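Local coordinates for protein pyruvate kinase (Pyrobaculum aerophilum, PDB 3QTG) that catalyses the final step of glycolysis, transferring the phosphoryl group of phosphoenolpyruvate to ADP to give pyruvate and ATP, with the help of a divalent metal cation, at residues Ala50-Ser53 and Pro54-Lys58. Numbering follows the deposited sequence.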
# COMPACT_ATOMS: atom_id res chain seq x y z
N ALA A 50 30.99 -38.77 -2.51
CA ALA A 50 30.53 -40.14 -2.33
C ALA A 50 31.06 -41.07 -3.44
O ALA A 50 31.59 -42.14 -3.15
CB ALA A 50 29.00 -40.19 -2.31
N HIS A 51 30.94 -40.64 -4.69
CA HIS A 51 31.31 -41.47 -5.84
C HIS A 51 32.61 -41.06 -6.49
O HIS A 51 33.02 -41.65 -7.49
CB HIS A 51 30.22 -41.44 -6.92
CG HIS A 51 28.83 -41.67 -6.40
ND1 HIS A 51 27.76 -40.91 -6.80
CD2 HIS A 51 28.35 -42.58 -5.52
CE1 HIS A 51 26.67 -41.34 -6.19
NE2 HIS A 51 27.00 -42.35 -5.40
N ALA A 52 33.27 -40.04 -5.94
CA ALA A 52 34.45 -39.48 -6.58
C ALA A 52 35.74 -39.85 -5.88
O ALA A 52 35.89 -39.62 -4.67
CB ALA A 52 34.33 -37.97 -6.73
N SER A 53 36.64 -40.44 -6.66
CA SER A 53 38.01 -40.70 -6.26
C SER A 53 38.80 -39.39 -6.33
O SER A 53 38.55 -38.57 -7.22
CB SER A 53 38.61 -41.71 -7.24
OG SER A 53 39.99 -41.92 -7.00
N PRO A 54 39.74 -39.17 -5.38
CA PRO A 54 40.57 -37.96 -5.37
C PRO A 54 41.21 -37.60 -6.71
O PRO A 54 41.41 -36.42 -7.00
CB PRO A 54 41.65 -38.29 -4.34
CG PRO A 54 40.99 -39.22 -3.41
CD PRO A 54 40.08 -40.07 -4.26
N ASN A 55 41.54 -38.60 -7.53
CA ASN A 55 42.11 -38.33 -8.86
C ASN A 55 41.06 -38.17 -9.97
O ASN A 55 41.35 -37.65 -11.05
CB ASN A 55 43.20 -39.34 -9.24
CG ASN A 55 44.59 -38.86 -8.84
OD1 ASN A 55 45.25 -38.14 -9.60
ND2 ASN A 55 45.03 -39.24 -7.65
N GLU A 56 39.84 -38.62 -9.68
CA GLU A 56 38.66 -38.24 -10.48
C GLU A 56 38.29 -36.77 -10.21
O GLU A 56 38.03 -36.02 -11.14
CB GLU A 56 37.48 -39.14 -10.16
CG GLU A 56 37.61 -40.55 -10.70
CD GLU A 56 36.42 -41.41 -10.36
OE1 GLU A 56 35.72 -41.11 -9.35
OE2 GLU A 56 36.16 -42.38 -11.09
N VAL A 57 38.29 -36.38 -8.94
CA VAL A 57 38.06 -35.00 -8.53
C VAL A 57 39.09 -34.08 -9.17
O VAL A 57 38.73 -33.09 -9.80
CB VAL A 57 38.11 -34.84 -7.00
CG1 VAL A 57 37.89 -33.40 -6.61
CG2 VAL A 57 37.09 -35.72 -6.32
N LYS A 58 40.37 -34.45 -9.03
CA LYS A 58 41.49 -33.67 -9.56
C LYS A 58 41.39 -33.44 -11.07
O LYS A 58 41.54 -32.30 -11.52
CB LYS A 58 42.83 -34.36 -9.20
CG LYS A 58 44.07 -33.53 -9.46
CD LYS A 58 45.33 -34.15 -8.80
CE LYS A 58 46.59 -33.41 -9.20
NZ LYS A 58 46.57 -31.96 -8.81
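Glu56 reaches back from the first turn of helix 54-71 to the N-cap residue Ser53, whose backbone N-H gives a nearly straight bond (175°) to Glu56 OE1, N to OE1 2.9 Å. The donor meets OE1 from above the carboxylate plane, 35° out of it. CG of Glu56 lies beside its own backbone N and the chain is extended beyond it, which carries the carboxylate alongside Ser53 CB, 3.6 Å from OE1. This is one half of a capping box; the reciprocal bond to Ser53 OG is not made, since chi1 of 174° turns OG toward Pro54 CD, 3.3 Å away. Ser53 O accepts the N-H of Val57 (O to N 2.8 Å) and a weak, bent bond from Glu56 N. On another side of the turn, Val57 CG2 meets Ala52 CB at 3.6 Å, and both side chains also touch Ile47. With an alanine here instead of the glutamate, the Ser53 N-H would probably lose its carboxylate partner, and the turn would be freer to shift. The loop 50-53 leads from strand 44-48 of the TIM barrel into helix 54-71 and itself includes Ala50 and His51, which probably bind ATP. A carboxylate at this N-terminal end is likely to be favoured by the helix dipole.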